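Local coordinates for ORF48 (Lactococcus phage TP901-1, PDB 3UH8), which is a structural component of the phage baseplate, the organelle at the tail tip that attaches the virion to its host cell, at residues Phe45-Met55 / Asn94-Lys102. Residues are numbered along the deposited sequence; the frame is centred on the assembly and turned at random.
Sequences FEGLQPFFCLM and NEAYFSFRK
Gln49 and Arg101 begin an antiparallel ladder in which each takes the other's carbonyl, Gln49 N reaching Arg101 O at 2.8 Å. Phe51 with Ser99 and Cys53 with Tyr97 repeat this reciprocal pairing; the bond from Phe51 N to Ser99 O is the most bent, 134° at the hydrogen. Met55 N closes the series on Glu95 O (2.9 Å), and a water continues it, donating to Met55 O and accepting from Glu95 N. The Pro50 carbonyl and the backbones of Phe52 and Leu54 bond to Val69, Glu67 and Ser65 of strand 65-73, so strand 49-54 is paired along both edges.

On the face carrying Phe51, Arg101 runs extended from CG to NE. Its NE gives a nearly straight bond to Ser99 OG (2.8 Å) within the guanidinium plane, while NH2 forms a salt bridge with Glu66 and Glu110 binds the serine hydroxyl. The Phe51 ring, 22° from parallel to the guanidinium, makes an off-centre cation-pi contact with it. Beside them Cys53 sets CB over the Tyr97 ring face, 3.7 Å from its centroid.

The other face is largely apolar: Phe100 CE2 sits over the centre of the Phe45 ring and touches Pro50 CB at 3.6 Å, and Ala96 CB meets Phe52 CE1. Asn94 ND2 is satisfied by Phe90 O. Such antiparallel pairing, with one greasy face turned inward, is characteristic of the immunoglobulin-like beta fold of this BppU-type N-terminal domain.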
loop_
_atom_site.group_PDB
_atom_site.type_symbol
_atom_site.label_atom_id
_atom_site.label_comp_id
_atom_site.label_asym_id
_atom_site.label_seq_id
_atom_site.Cartn_x
_atom_site.Cartn_y
_atom_site.Cartn_z
ATOM N N PHE A 45 9.218 -10.941 -0.435
ATOM C CA PHE A 45 7.889 -11.462 -0.143
ATOM C C PHE A 45 7.484 -12.476 -1.213
ATOM O O PHE A 45 6.326 -12.551 -1.624
ATOM C CB PHE A 45 6.848 -10.357 0.150
ATOM C CG PHE A 45 6.721 -9.244 -0.862
ATOM C CD1 PHE A 45 5.811 -9.334 -1.910
ATOM C CD2 PHE A 45 7.453 -8.071 -0.726
ATOM C CE1 PHE A 45 5.666 -8.285 -2.824
ATOM C CE2 PHE A 45 7.310 -7.027 -1.644
ATOM C CZ PHE A 45 6.420 -7.140 -2.688
ATOM N N GLU A 46 8.478 -13.299 -1.627
ATOM C CA GLU A 46 8.352 -14.368 -2.625
ATOM C C GLU A 46 7.359 -15.403 -2.127
ATOM O O GLU A 46 7.450 -15.859 -0.982
ATOM C CB GLU A 46 9.712 -15.040 -2.896
ATOM C CG GLU A 46 10.822 -14.063 -3.243
ATOM C CD GLU A 46 12.078 -14.622 -3.887
ATOM O OE1 GLU A 46 12.227 -15.864 -3.968
ATOM O OE2 GLU A 46 12.935 -13.803 -4.287
ATOM N N GLY A 47 6.395 -15.722 -2.981
ATOM C CA GLY A 47 5.328 -16.659 -2.666
ATOM C C GLY A 47 4.182 -16.020 -1.906
ATOM O O GLY A 47 3.244 -16.717 -1.510
ATOM N N LEU A 48 4.250 -14.689 -1.689
ATOM C CA LEU A 48 3.217 -13.924 -0.991
ATOM C C LEU A 48 2.605 -12.865 -1.896
ATOM O O LEU A 48 3.296 -12.278 -2.735
ATOM C CB LEU A 48 3.737 -13.285 0.314
ATOM C CG LEU A 48 4.265 -14.221 1.414
ATOM C CD1 LEU A 48 4.871 -13.429 2.548
ATOM C CD2 LEU A 48 3.174 -15.121 1.960
ATOM N N GLN A 49 1.301 -12.626 -1.711
ATOM C CA GLN A 49 0.508 -11.664 -2.466
ATOM C C GLN A 49 0.251 -10.402 -1.628
ATOM O O GLN A 49 -0.304 -10.509 -0.532
ATOM C CB GLN A 49 -0.809 -12.328 -2.914
ATOM C CG GLN A 49 -1.875 -11.403 -3.506
ATOM C CD GLN A 49 -1.499 -10.820 -4.839
ATOM O OE1 GLN A 49 -0.887 -11.479 -5.686
ATOM N NE2 GLN A 49 -1.871 -9.568 -5.053
ATOM N N PRO A 50 0.650 -9.202 -2.115
ATOM C CA PRO A 50 0.391 -7.981 -1.336
ATOM C C PRO A 50 -1.053 -7.500 -1.448
ATOM O O PRO A 50 -1.675 -7.620 -2.505
ATOM C CB PRO A 50 1.379 -6.962 -1.907
ATOM C CG PRO A 50 1.774 -7.480 -3.239
ATOM C CD PRO A 50 1.325 -8.900 -3.394
ATOM N N PHE A 51 -1.580 -6.961 -0.345
ATOM C CA PHE A 51 -2.942 -6.446 -0.268
ATOM C C PHE A 51 -2.966 -5.031 0.276
ATOM O O PHE A 51 -2.300 -4.739 1.270
ATOM C CB PHE A 51 -3.819 -7.362 0.600
ATOM C CG PHE A 51 -4.329 -8.592 -0.109
ATOM C CD1 PHE A 51 -5.571 -8.589 -0.731
ATOM C CD2 PHE A 51 -3.571 -9.753 -0.156
ATOM C CE1 PHE A 51 -6.043 -9.729 -1.390
ATOM C CE2 PHE A 51 -4.051 -10.896 -0.801
ATOM C CZ PHE A 51 -5.277 -10.872 -1.424
ATOM N N PHE A 52 -3.732 -4.151 -0.381
ATOM C CA PHE A 52 -3.898 -2.771 0.055
ATOM C C PHE A 52 -5.052 -2.745 1.049
ATOM O O PHE A 52 -6.196 -3.015 0.674
ATOM C CB PHE A 52 -4.156 -1.833 -1.142
ATOM C CG PHE A 52 -4.528 -0.417 -0.761
ATOM C CD1 PHE A 52 -3.551 0.502 -0.395
ATOM C CD2 PHE A 52 -5.855 -0.005 -0.759
ATOM C CE1 PHE A 52 -3.896 1.808 -0.038
ATOM C CE2 PHE A 52 -6.197 1.305 -0.412
ATOM C CZ PHE A 52 -5.217 2.202 -0.052
ATOM N N CYS A 53 -4.745 -2.457 2.320
ATOM C CA CYS A 53 -5.751 -2.401 3.374
ATOM C C CYS A 53 -5.969 -0.959 3.818
ATOM O O CYS A 53 -5.149 -0.406 4.552
ATOM C CB CYS A 53 -5.375 -3.311 4.542
ATOM S SG CYS A 53 -5.127 -5.047 4.088
ATOM N N LEU A 54 -7.048 -0.337 3.314
ATOM C CA LEU A 54 -7.415 1.031 3.671
ATOM C C LEU A 54 -8.169 0.978 4.983
ATOM O O LEU A 54 -9.102 0.175 5.134
ATOM C CB LEU A 54 -8.253 1.721 2.572
ATOM C CG LEU A 54 -8.866 3.101 2.912
ATOM C CD1 LEU A 54 -7.806 4.203 2.988
ATOM C CD2 LEU A 54 -9.942 3.471 1.930
ATOM N N MET A 55 -7.805 1.815 5.951
ATOM C CA MET A 55 -8.460 1.802 7.233
ATOM C C MET A 55 -9.675 2.727 7.334
ATOM O O MET A 55 -9.658 3.841 6.813
ATOM C CB MET A 55 -7.451 2.067 8.344
ATOM C CG MET A 55 -6.591 0.863 8.665
ATOM S SD MET A 55 -5.411 1.153 9.991
ATOM C CE MET A 55 -6.487 1.048 11.421
ATOM N N ASN A 94 -5.817 10.104 4.806
ATOM C CA ASN A 94 -6.149 8.683 4.811
ATOM C C ASN A 94 -5.038 7.871 5.461
ATOM O O ASN A 94 -3.868 8.243 5.364
ATOM C CB ASN A 94 -6.381 8.191 3.388
ATOM C CG ASN A 94 -7.670 8.661 2.771
ATOM O OD1 ASN A 94 -8.659 7.928 2.725
ATOM N ND2 ASN A 94 -7.684 9.884 2.261
ATOM N N GLU A 95 -5.407 6.757 6.106
ATOM C CA GLU A 95 -4.477 5.843 6.767
ATOM C C GLU A 95 -4.651 4.447 6.174
ATOM O O GLU A 95 -5.777 3.949 6.093
ATOM C CB GLU A 95 -4.713 5.840 8.288
ATOM C CG GLU A 95 -3.735 4.973 9.070
ATOM C CD GLU A 95 -3.743 5.124 10.581
ATOM O OE1 GLU A 95 -3.017 4.353 11.250
ATOM O OE2 GLU A 95 -4.449 6.021 11.099
ATOM N N ALA A 96 -3.538 3.829 5.737
ATOM C CA ALA A 96 -3.540 2.497 5.124
ATOM C C ALA A 96 -2.277 1.695 5.447
ATOM O O ALA A 96 -1.330 2.241 6.015
ATOM C CB ALA A 96 -3.716 2.618 3.614
ATOM N N TYR A 97 -2.273 0.394 5.087
ATOM C CA TYR A 97 -1.146 -0.522 5.275
ATOM C C TYR A 97 -1.168 -1.660 4.241
ATOM O O TYR A 97 -2.220 -1.955 3.672
ATOM C CB TYR A 97 -1.084 -1.057 6.727
ATOM C CG TYR A 97 -2.071 -2.159 7.054
ATOM C CD1 TYR A 97 -1.695 -3.498 6.993
ATOM C CD2 TYR A 97 -3.365 -1.862 7.478
ATOM C CE1 TYR A 97 -2.594 -4.517 7.307
ATOM C CE2 TYR A 97 -4.265 -2.874 7.815
ATOM C CZ TYR A 97 -3.877 -4.200 7.716
ATOM O OH TYR A 97 -4.745 -5.215 8.022
ATOM N N PHE A 98 -0.009 -2.303 4.014
ATOM C CA PHE A 98 0.103 -3.429 3.089
ATOM C C PHE A 98 0.257 -4.741 3.839
ATOM O O PHE A 98 1.134 -4.860 4.693
ATOM C CB PHE A 98 1.241 -3.228 2.077
ATOM C CG PHE A 98 0.961 -2.152 1.057
ATOM C CD1 PHE A 98 0.120 -2.399 -0.025
ATOM C CD2 PHE A 98 1.518 -0.891 1.182
ATOM C CE1 PHE A 98 -0.161 -1.394 -0.954
ATOM C CE2 PHE A 98 1.248 0.111 0.245
ATOM C CZ PHE A 98 0.408 -0.148 -0.817
ATOM N N SER A 99 -0.612 -5.712 3.530
ATOM C CA SER A 99 -0.629 -7.046 4.127
ATOM C C SER A 99 -0.213 -8.075 3.073
ATOM O O SER A 99 -0.725 -8.049 1.954
ATOM C CB SER A 99 -2.017 -7.357 4.678
ATOM O OG SER A 99 -2.146 -8.712 5.075
ATOM N N PHE A 100 0.728 -8.964 3.429
ATOM C CA PHE A 100 1.265 -9.987 2.528
ATOM C C PHE A 100 0.707 -11.339 2.919
ATOM O O PHE A 100 0.868 -11.771 4.063
ATOM C CB PHE A 100 2.803 -9.946 2.515
ATOM C CG PHE A 100 3.347 -8.594 2.103
ATOM C CD1 PHE A 100 3.486 -7.568 3.033
ATOM C CD2 PHE A 100 3.678 -8.334 0.779
ATOM C CE1 PHE A 100 3.958 -6.313 2.646
ATOM C CE2 PHE A 100 4.161 -7.078 0.396
ATOM C CZ PHE A 100 4.284 -6.074 1.331
ATOM N N ARG A 101 -0.036 -11.966 1.986
ATOM C CA ARG A 101 -0.773 -13.201 2.248
ATOM C C ARG A 101 -0.518 -14.355 1.282
ATOM O O ARG A 101 -0.143 -14.144 0.128
ATOM C CB ARG A 101 -2.291 -12.901 2.316
ATOM C CG ARG A 101 -2.625 -11.581 3.010
ATOM C CD ARG A 101 -4.096 -11.277 3.156
ATOM N NE ARG A 101 -4.268 -10.027 3.893
ATOM C CZ ARG A 101 -5.432 -9.424 4.112
ATOM N NH1 ARG A 101 -6.556 -9.952 3.642
ATOM N NH2 ARG A 101 -5.481 -8.289 4.795
ATOM N N LYS A 102 -0.760 -15.590 1.767
ATOM C CA LYS A 102 -0.676 -16.826 0.986
ATOM C C LYS A 102 -1.963 -17.649 1.162
ATOM O O LYS A 102 -2.579 -17.607 2.231
ATOM C CB LYS A 102 0.619 -17.611 1.292
ATOM C CG LYS A 102 0.484 -18.859 2.153
ATOM C CD LYS A 102 1.718 -19.047 3.006
ATOM C CE LYS A 102 2.355 -20.394 2.824
ATOM N NZ LYS A 102 3.412 -20.623 3.842
HETATM O O HOH W 1 -8.271 6.135 6.623
#